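Local coordinates for GCN5-related N-acetyltransferase:Aminotransferase, class-II (Rhodopseudomonas palustris, PDB 2FIW), which probably transfers the acetyl group of acetyl coenzyme A, which it binds, to an amine acceptor, as a member of the GCN5-related N-acetyltransferase family, at residues 27-32 with 43-48; 56-61 with 84-89; 141-144 with 149-152. All coordinates share one frame; numbering follows the deposited sequence. Where two conformers were deposited one is given.

Contact 1 of 3, residues 27-32 with 43-48. With ACO (acetyl coenzyme *a), chain C.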
# COMPACT_ATOMS: atom_id res chain seq x y z
N ALA A 27 -8.11 8.12 3.86
CA ALA A 27 -9.35 7.94 3.11
C ALA A 27 -9.51 6.51 2.61
O ALA A 27 -10.60 5.96 2.59
CB ALA A 27 -9.43 8.92 1.98
N SER A 28 -8.39 5.91 2.20
CA SER A 28 -8.34 4.51 1.76
C SER A 28 -8.75 3.55 2.89
O SER A 28 -9.51 2.61 2.68
CB SER A 28 -6.91 4.19 1.31
OG SER A 28 -6.83 2.90 0.74
N ILE A 29 -8.22 3.80 4.09
CA ILE A 29 -8.53 3.02 5.27
C ILE A 29 -10.01 3.17 5.72
O ILE A 29 -10.71 2.17 5.90
CB ILE A 29 -7.55 3.36 6.40
CG1 ILE A 29 -6.14 2.87 6.02
CG2 ILE A 29 -8.04 2.80 7.78
CD1 ILE A 29 -5.04 3.50 6.86
N GLU A 30 -10.46 4.41 5.90
CA GLU A 30 -11.83 4.68 6.31
C GLU A 30 -12.81 3.95 5.40
O GLU A 30 -13.65 3.16 5.85
CB GLU A 30 -12.11 6.18 6.27
CG GLU A 30 -11.36 6.99 7.34
CD GLU A 30 -11.58 8.49 7.19
OE1 GLU A 30 -11.96 8.94 6.09
OE2 GLU A 30 -11.35 9.21 8.19
N GLN A 31 -12.66 4.20 4.11
CA GLN A 31 -13.66 3.81 3.11
C GLN A 31 -13.52 2.40 2.54
O GLN A 31 -14.50 1.87 2.00
CB GLN A 31 -13.74 4.84 1.97
CG GLN A 31 -14.04 6.29 2.45
CD GLN A 31 -14.20 7.30 1.30
OE1 GLN A 31 -14.95 7.07 0.33
NE2 GLN A 31 -13.52 8.46 1.42
N LEU A 32 -12.35 1.76 2.63
CA LEU A 32 -12.18 0.47 1.93
C LEU A 32 -12.04 -0.77 2.79
O LEU A 32 -11.91 -1.87 2.27
CB LEU A 32 -11.05 0.54 0.89
CG LEU A 32 -11.16 1.64 -0.18
CD1 LEU A 32 -9.82 1.88 -0.84
CD2 LEU A 32 -12.25 1.32 -1.22
N GLU A 43 -9.62 3.30 12.98
CA GLU A 43 -9.18 4.56 13.58
C GLU A 43 -7.73 4.49 14.05
O GLU A 43 -6.99 5.46 13.89
CB GLU A 43 -10.11 4.97 14.74
CG GLU A 43 -11.47 5.52 14.29
CD GLU A 43 -12.57 5.48 15.37
OE1 GLU A 43 -12.29 5.12 16.54
OE2 GLU A 43 -13.72 5.81 15.02
N ALA A 44 -7.34 3.36 14.63
CA ALA A 44 -5.96 3.14 15.07
C ALA A 44 -5.00 3.03 13.88
O ALA A 44 -3.94 3.63 13.88
CB ALA A 44 -5.87 1.91 15.93
N TRP A 45 -5.39 2.23 12.89
CA TRP A 45 -4.66 2.10 11.63
C TRP A 45 -4.41 3.49 11.00
O TRP A 45 -3.26 3.84 10.77
CB TRP A 45 -5.44 1.19 10.69
CG TRP A 45 -4.78 0.78 9.43
CD1 TRP A 45 -3.56 1.22 8.93
CD2 TRP A 45 -5.31 -0.12 8.46
NE1 TRP A 45 -3.31 0.62 7.71
CE2 TRP A 45 -4.37 -0.20 7.40
CE3 TRP A 45 -6.48 -0.88 8.39
CZ2 TRP A 45 -4.58 -1.02 6.27
CZ3 TRP A 45 -6.69 -1.69 7.27
CH2 TRP A 45 -5.74 -1.74 6.23
N ALA A 46 -5.48 4.25 10.73
CA ALA A 46 -5.37 5.60 10.16
C ALA A 46 -4.60 6.59 11.01
O ALA A 46 -4.02 7.54 10.49
CB ALA A 46 -6.74 6.16 9.88
N SER A 47 -4.61 6.39 12.32
CA SER A 47 -4.04 7.37 13.23
C SER A 47 -2.54 7.46 13.02
O SER A 47 -1.90 8.33 13.60
CB SER A 47 -4.38 7.05 14.71
OG SER A 47 -3.46 6.10 15.27
N ALA A 48 -1.98 6.58 12.20
CA ALA A 48 -0.54 6.62 11.92
C ALA A 48 -0.14 7.90 11.17
O ALA A 48 0.99 8.38 11.31
CB ALA A 48 -0.10 5.38 11.17
N1A ACO C . -13.16 -3.83 -14.39
C2A ACO C . -13.26 -4.78 -13.43
N3A ACO C . -12.27 -4.98 -12.54
C4A ACO C . -11.11 -4.25 -12.57
C5A ACO C . -10.93 -3.26 -13.53
C6A ACO C . -12.05 -3.06 -14.50
N6A ACO C . -11.97 -2.12 -15.47
N7A ACO C . -9.72 -2.71 -13.33
C8A ACO C . -9.16 -3.34 -12.26
N9A ACO C . -10.00 -4.28 -11.82
C1B ACO C . -9.84 -5.21 -10.67
C2B ACO C . -8.62 -6.11 -10.74
O2B ACO C . -8.88 -7.26 -11.55
C3B ACO C . -8.43 -6.48 -9.28
O3B ACO C . -9.07 -7.71 -8.96
P3B ACO C . -8.59 -8.64 -7.72
O7A ACO C . -9.08 -7.98 -6.44
O8A ACO C . -7.08 -8.66 -7.83
O9A ACO C . -9.26 -9.97 -8.04
C4B ACO C . -9.07 -5.33 -8.48
O4B ACO C . -9.77 -4.52 -9.42
C5B ACO C . -8.03 -4.47 -7.76
O5B ACO C . -6.99 -4.15 -8.69
P1A ACO C . -6.41 -2.66 -8.88
O1A ACO C . -7.46 -1.79 -9.53
O2A ACO C . -5.06 -2.86 -9.54
O3A ACO C . -6.17 -2.23 -7.34
P2A ACO C . -6.77 -0.91 -6.69
O4A ACO C . -8.25 -1.09 -6.54
O5A ACO C . -6.23 0.26 -7.46
O6A ACO C . -6.08 -0.89 -5.22
CBP ACO C . -5.79 -1.73 -2.89
CCP ACO C . -5.88 -2.05 -4.40
CDP ACO C . -5.74 -3.06 -2.14
CEP ACO C . -4.54 -0.91 -2.61
CAP ACO C . -7.01 -0.89 -2.43
OAP ACO C . -8.23 -1.65 -2.46
C9P ACO C . -6.89 -0.15 -1.10
O9P ACO C . -6.38 1.07 -1.06
N8P ACO C . -7.31 -0.70 -0.03
C7P ACO C . -7.36 -0.18 1.34
C6P ACO C . -5.99 -0.03 2.00
C5P ACO C . -5.34 -1.38 2.07
O5P ACO C . -5.97 -2.37 2.41
N4P ACO C . -4.06 -1.42 1.73
C3P ACO C . -3.24 -2.62 1.69
C2P ACO C . -2.69 -2.83 3.09
S1P ACO C . -1.35 -3.93 2.86
C ACO C . 0.01 -2.98 3.00
O ACO C . -0.06 -1.77 2.81
CH3 ACO C . 1.16 -3.55 3.34

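Contact 2 of 3, residues 56-61 with 84-89. With ACO (acetyl coenzyme *a), chain C.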
# COMPACT_ATOMS: atom_id res chain seq x y z
N ALA A 56 5.82 10.95 7.45
CA ALA A 56 6.66 11.42 6.36
C ALA A 56 8.06 10.76 6.36
O ALA A 56 8.55 10.40 5.32
CB ALA A 56 6.77 12.95 6.41
N ALA A 57 8.66 10.56 7.53
CA ALA A 57 9.97 9.88 7.61
C ALA A 57 9.94 8.43 7.11
O ALA A 57 10.91 7.96 6.49
CB ALA A 57 10.54 9.95 9.03
N ARG A 58 8.85 7.72 7.38
CA ARG A 58 8.72 6.34 6.93
C ARG A 58 8.69 6.29 5.40
O ARG A 58 9.31 5.45 4.79
CB ARG A 58 7.45 5.71 7.54
CG ARG A 58 7.17 4.27 7.17
CD ARG A 58 5.79 3.90 7.69
NE ARG A 58 5.39 2.52 7.39
CZ ARG A 58 4.26 1.96 7.81
NH1 ARG A 58 3.39 2.65 8.55
NH2 ARG A 58 3.97 0.70 7.49
N LEU A 59 7.98 7.23 4.80
CA LEU A 59 7.86 7.39 3.37
C LEU A 59 9.17 7.81 2.70
O LEU A 59 9.61 7.18 1.74
CB LEU A 59 6.78 8.44 3.08
CG LEU A 59 5.39 7.90 2.69
CD1 LEU A 59 5.10 6.69 3.47
CD2 LEU A 59 4.31 8.90 2.93
N SER A 60 9.79 8.86 3.22
CA SER A 60 10.98 9.46 2.61
C SER A 60 12.22 8.59 2.75
O SER A 60 13.15 8.70 1.96
CB SER A 60 11.23 10.87 3.18
OG SER A 60 11.76 10.80 4.50
N GLY A 61 12.21 7.71 3.74
CA GLY A 61 13.34 6.82 4.01
C GLY A 61 13.16 5.45 3.38
O GLY A 61 14.01 4.57 3.54
N HIS A 84 10.47 -5.81 1.13
CA HIS A 84 9.19 -5.60 1.81
C HIS A 84 8.27 -4.59 1.14
O HIS A 84 8.63 -3.41 1.00
CB HIS A 84 9.39 -5.17 3.26
CG HIS A 84 9.95 -6.25 4.12
ND1 HIS A 84 11.30 -6.52 4.19
CD2 HIS A 84 9.34 -7.13 4.95
CE1 HIS A 84 11.50 -7.52 5.03
NE2 HIS A 84 10.33 -7.91 5.50
N ILE A 85 7.08 -5.04 0.76
CA ILE A 85 6.02 -4.12 0.38
C ILE A 85 5.44 -3.58 1.67
O ILE A 85 4.64 -4.24 2.32
CB ILE A 85 4.93 -4.78 -0.48
CG1 ILE A 85 5.54 -5.26 -1.81
CG2 ILE A 85 3.75 -3.82 -0.69
CD1 ILE A 85 4.52 -5.63 -2.84
N ASP A 86 5.85 -2.37 2.03
CA ASP A 86 5.49 -1.76 3.29
C ASP A 86 4.11 -1.10 3.27
O ASP A 86 3.39 -1.13 4.26
CB ASP A 86 6.55 -0.74 3.71
CG ASP A 86 6.40 -0.30 5.16
OD1 ASP A 86 6.32 -1.17 6.05
OD2 ASP A 86 6.37 0.92 5.41
N MSE A 87 3.74 -0.52 2.13
CA MSE A 87 2.53 0.27 1.99
C MSE A 87 1.97 0.22 0.58
O MSE A 87 2.74 0.22 -0.39
CB MSE A 87 2.79 1.72 2.39
CG MSE A 87 3.25 1.88 3.82
SE MSE A 87 3.38 3.69 4.39
CE MSE A 87 4.82 4.18 3.38
N LEU A 88 0.65 0.16 0.50
CA LEU A 88 -0.11 0.19 -0.75
C LEU A 88 -1.46 0.80 -0.42
O LEU A 88 -2.26 0.18 0.29
CB LEU A 88 -0.34 -1.22 -1.29
CG LEU A 88 -0.54 -1.41 -2.81
CD1 LEU A 88 -1.47 -2.59 -3.11
CD2 LEU A 88 -0.94 -0.19 -3.63
N TYR A 89 -1.72 2.01 -0.90
CA TYR A 89 -2.97 2.73 -0.60
C TYR A 89 -3.44 3.50 -1.83
O TYR A 89 -2.77 4.42 -2.29
CB TYR A 89 -2.80 3.66 0.63
CG TYR A 89 -2.45 2.89 1.87
CD1 TYR A 89 -3.45 2.37 2.70
CD2 TYR A 89 -1.11 2.65 2.21
CE1 TYR A 89 -3.13 1.62 3.84
CE2 TYR A 89 -0.77 1.90 3.34
CZ TYR A 89 -1.79 1.39 4.16
OH TYR A 89 -1.48 0.64 5.29
N1A ACO C . -13.16 -3.83 -14.39
C2A ACO C . -13.26 -4.78 -13.43
N3A ACO C . -12.27 -4.98 -12.54
C4A ACO C . -11.11 -4.25 -12.57
C5A ACO C . -10.93 -3.26 -13.53
C6A ACO C . -12.05 -3.06 -14.50
N6A ACO C . -11.97 -2.12 -15.47
N7A ACO C . -9.72 -2.71 -13.33
C8A ACO C . -9.16 -3.34 -12.26
N9A ACO C . -10.00 -4.28 -11.82
C1B ACO C . -9.84 -5.21 -10.67
C2B ACO C . -8.62 -6.11 -10.74
O2B ACO C . -8.88 -7.26 -11.55
C3B ACO C . -8.43 -6.48 -9.28
O3B ACO C . -9.07 -7.71 -8.96
P3B ACO C . -8.59 -8.64 -7.72
O7A ACO C . -9.08 -7.98 -6.44
O8A ACO C . -7.08 -8.66 -7.83
O9A ACO C . -9.26 -9.97 -8.04
C4B ACO C . -9.07 -5.33 -8.48
O4B ACO C . -9.77 -4.52 -9.42
C5B ACO C . -8.03 -4.47 -7.76
O5B ACO C . -6.99 -4.15 -8.69
P1A ACO C . -6.41 -2.66 -8.88
O1A ACO C . -7.46 -1.79 -9.53
O2A ACO C . -5.06 -2.86 -9.54
O3A ACO C . -6.17 -2.23 -7.34
P2A ACO C . -6.77 -0.91 -6.69
O4A ACO C . -8.25 -1.09 -6.54
O5A ACO C . -6.23 0.26 -7.46
O6A ACO C . -6.08 -0.89 -5.22
CBP ACO C . -5.79 -1.73 -2.89
CCP ACO C . -5.88 -2.05 -4.40
CDP ACO C . -5.74 -3.06 -2.14
CEP ACO C . -4.54 -0.91 -2.61
CAP ACO C . -7.01 -0.89 -2.43
OAP ACO C . -8.23 -1.65 -2.46
C9P ACO C . -6.89 -0.15 -1.10
O9P ACO C . -6.38 1.07 -1.06
N8P ACO C . -7.31 -0.70 -0.03
C7P ACO C . -7.36 -0.18 1.34
C6P ACO C . -5.99 -0.03 2.00
C5P ACO C . -5.34 -1.38 2.07
O5P ACO C . -5.97 -2.37 2.41
N4P ACO C . -4.06 -1.42 1.73
C3P ACO C . -3.24 -2.62 1.69
C2P ACO C . -2.69 -2.83 3.09
S1P ACO C . -1.35 -3.93 2.86
C ACO C . 0.01 -2.98 3.00
O ACO C . -0.06 -1.77 2.81
CH3 ACO C . 1.16 -3.55 3.34

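Contact 3 of 3, residues 141-144 with 149-152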
# COMPACT_ATOMS: atom_id res chain seq x y z
N ARG A 141 -0.55 -16.01 9.23
CA ARG A 141 -1.54 -15.09 9.76
C ARG A 141 -0.94 -14.43 11.01
O ARG A 141 -0.36 -15.12 11.84
CB ARG A 141 -2.84 -15.86 10.05
CG ARG A 141 -4.00 -15.07 10.66
CD ARG A 141 -5.27 -15.20 9.79
NE ARG A 141 -5.32 -14.04 8.92
CZ ARG A 141 -6.27 -13.10 8.90
NH1 ARG A 141 -7.36 -13.17 9.64
NH2 ARG A 141 -6.12 -12.08 8.06
N ASN A 142 -1.02 -13.11 11.09
CA ASN A 142 -0.46 -12.36 12.21
C ASN A 142 -1.48 -11.42 12.81
O ASN A 142 -2.53 -11.15 12.23
CB ASN A 142 0.73 -11.47 11.80
CG ASN A 142 1.56 -12.05 10.66
OD1 ASN A 142 2.24 -13.07 10.80
ND2 ASN A 142 1.54 -11.35 9.53
N THR A 143 -1.15 -10.91 13.98
CA THR A 143 -1.85 -9.79 14.58
C THR A 143 -0.79 -8.72 14.79
O THR A 143 0.32 -9.01 15.22
CB THR A 143 -2.49 -10.20 15.93
OG1 THR A 143 -3.52 -11.18 15.69
CG2 THR A 143 -3.07 -9.02 16.66
N VAL A 144 -1.13 -7.49 14.45
CA VAL A 144 -0.25 -6.36 14.69
C VAL A 144 -0.92 -5.45 15.73
O VAL A 144 -2.14 -5.25 15.71
CB VAL A 144 0.12 -5.60 13.35
CG1 VAL A 144 -1.12 -5.00 12.69
CG2 VAL A 144 1.18 -4.54 13.58
N GLU A 149 -4.64 -1.04 19.46
CA GLU A 149 -5.59 -1.96 18.85
C GLU A 149 -4.87 -3.15 18.27
O GLU A 149 -3.71 -3.02 17.89
CB GLU A 149 -6.39 -1.27 17.74
CG GLU A 149 -7.42 -0.28 18.24
CD GLU A 149 -8.73 -0.95 18.57
OE1 GLU A 149 -9.30 -0.63 19.62
OE2 GLU A 149 -9.20 -1.81 17.79
N TRP A 150 -5.55 -4.29 18.19
CA TRP A 150 -5.05 -5.44 17.48
C TRP A 150 -5.77 -5.59 16.12
O TRP A 150 -7.01 -5.47 16.04
CB TRP A 150 -5.18 -6.72 18.31
CG TRP A 150 -4.27 -6.80 19.56
CD1 TRP A 150 -3.26 -5.94 19.92
CD2 TRP A 150 -4.29 -7.82 20.57
NE1 TRP A 150 -2.67 -6.35 21.10
CE2 TRP A 150 -3.28 -7.50 21.52
CE3 TRP A 150 -5.08 -8.96 20.78
CZ2 TRP A 150 -3.04 -8.30 22.66
CZ3 TRP A 150 -4.83 -9.75 21.91
CH2 TRP A 150 -3.82 -9.41 22.83
N LEU A 151 -4.99 -5.84 15.07
CA LEU A 151 -5.50 -5.95 13.71
C LEU A 151 -4.85 -7.16 13.09
O LEU A 151 -3.64 -7.34 13.20
CB LEU A 151 -5.16 -4.70 12.89
CG LEU A 151 -6.05 -3.46 12.92
CD1 LEU A 151 -5.82 -2.59 14.15
CD2 LEU A 151 -5.78 -2.63 11.70
N ALA A 152 -5.65 -8.01 12.45
CA ALA A 152 -5.12 -9.18 11.75
C ALA A 152 -4.53 -8.78 10.40
O ALA A 152 -4.94 -7.78 9.81
CB ALA A 152 -6.19 -10.23 11.56

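Contact 1 of 3, residues 27-32 with 43-48
W45 NE1 sits beneath the end of I29, with I29 CD1 at 3.5 Å, and its N-H is hydrogen-bonded to the hydroxyl of Y89, so this buried polar atom is satisfied from strand 84-90. Between the two helices the contact is apolar, I29 covering one face of the indole. I29 CD1 stands over the five-membered ring of W45, 3.5 Å from its centroid and only 15° off the ring normal, a CH-pi contact, while CG1 lies 3.8 Å above the plane at the middle of the indole. With CG of W45 anti to the backbone N (chi1 -172°), the indole reaches from its own helix across beneath the neighbouring one. I29 CG2 lies over the six-membered side near W45 CE3 and also reaches the methyl of A46, 4.2 Å from A46 CB. The far rim of the indole meets the cofactor: W45 CH2 is 3.9 Å from ACO O5P, which lies near the ring plane at its edge. S28 and L32, on the same helix as I29, border the pantetheine arm; S28 OG is hydrogen-bonded to V90 O. A leucine in place of W45 would probably leave the Y89 hydroxyl without its indole mate and open a gap below I29. Such a pair of helices, 18-32 and 39-46, set beside the pantetheine arm is characteristic of the N-terminal half of the GNAT fold.

Contact 2 of 3, residues 56-61 with 84-89
R58 leaves helix 52-60 with CG anti to the backbone N (chi1 180°) and stays extended as far as NE, while D86 sends its carboxylate out from the strand with CG likewise anti (chi1 -167°), so the two side chains meet from opposite directions. The salt bridge they form leans on one atom: R58 NE donates to D86 OD2 at 2.7 Å, close to the guanidinium plane and on the syn side of the carboxylate. R58 NH2 adds two weak bonds, to D86 OD1 at 3.3 Å and to D86 OD2 at 3.2 Å; the pairing is two-pronged but twisted, the planes being 57° apart. Q62 NE2 also bonds weakly to D86 OD2. Over one guanidinium face lies the selenium of selenomethionine M87, its SE 3.8 Å from R58 NE and offset toward the rim. D86 and M87 both point toward helix 52-60, consistent with the classic beta bulge they form opposite S78 on strand 72-80, the feature expected on this central strand of a GNAT fold. Just past the bulge the strand takes up acetyl coenzyme A by its main chain. ACO N4P donates to L88 O at 2.8 Å, and L88 N gives a weak bond of 3.1 Å to the acetyl ACO O. The acetyl methyl, ACO CH3, rests 3.4 Å from D86 O.

Contact 3 of 3, residues 141-144 with 149-152
V144 and L151 form the hydrogen-bonded pair of this antiparallel hairpin, with V144 N donating to L151 O at 2.8 Å, nearly straight at 171°, and L151 N returning a bond of 3.0 Å to V144 O. T143 and A152 are the adjoining non-hydrogen-bonded pair, their CA atoms 4.4 Å apart; CA-H...O contacts accompany this close approach, such as T143 CA to L151 O at 3.3 Å. On the face bearing V144 and L151, V144 CG1 lies between the backbone N and the carbonyl carbon (chi1 63°), a crowded position that brings it 4.1 Å from L151 CB. On the face of T143 and A152, the methyl T143 CG2 packs 3.5 Å from W150 CB, obliquely to the start of the indole. R141 closes the other end: its chain bends at chi2 and chi3 and lays one face of the guanidinium over A152 CB, which is 3.7 Å from R141 NH1. Further out, a salt bridge from R141 NH2 to D125, with a weak bond to T154, probably holds the chain folded, and N142 ND2 is bonded to N153 OD1 and T155 OG1 on the partner strand. Strand 137-146 is the outermost of the sheet on this side and 149-159 is next inward; helix 39-46 covers L151 through Q41 and W45, while W150 O and A152 O accept hydrogen bonds from Q41 and Y37.

The three contacts follow one another along the chain without interleaving: contact 1 closes before contact 2 opens, and contact 2 before contact 3. Contact 1 has its centre about 15 Å from the centre of each of the others, and it touches both: I29 CG1 lies 3.9 Å from Y89 CE1 of contact 2, and W45 CE3 lies 3.8 Å from L151 CD2 of contact 3. Contacts 2 and 3, with centres about 19 Å and nearest atoms about 8 Å apart, do not meet, yet both reach the same mixed sheet, at strand 84-90 and at the C-terminal hairpin of strands 137-146 and 149-159. W45 therefore bridges the central strand and the hairpin, and contacts 1 and 2 border the acetyl coenzyme A together.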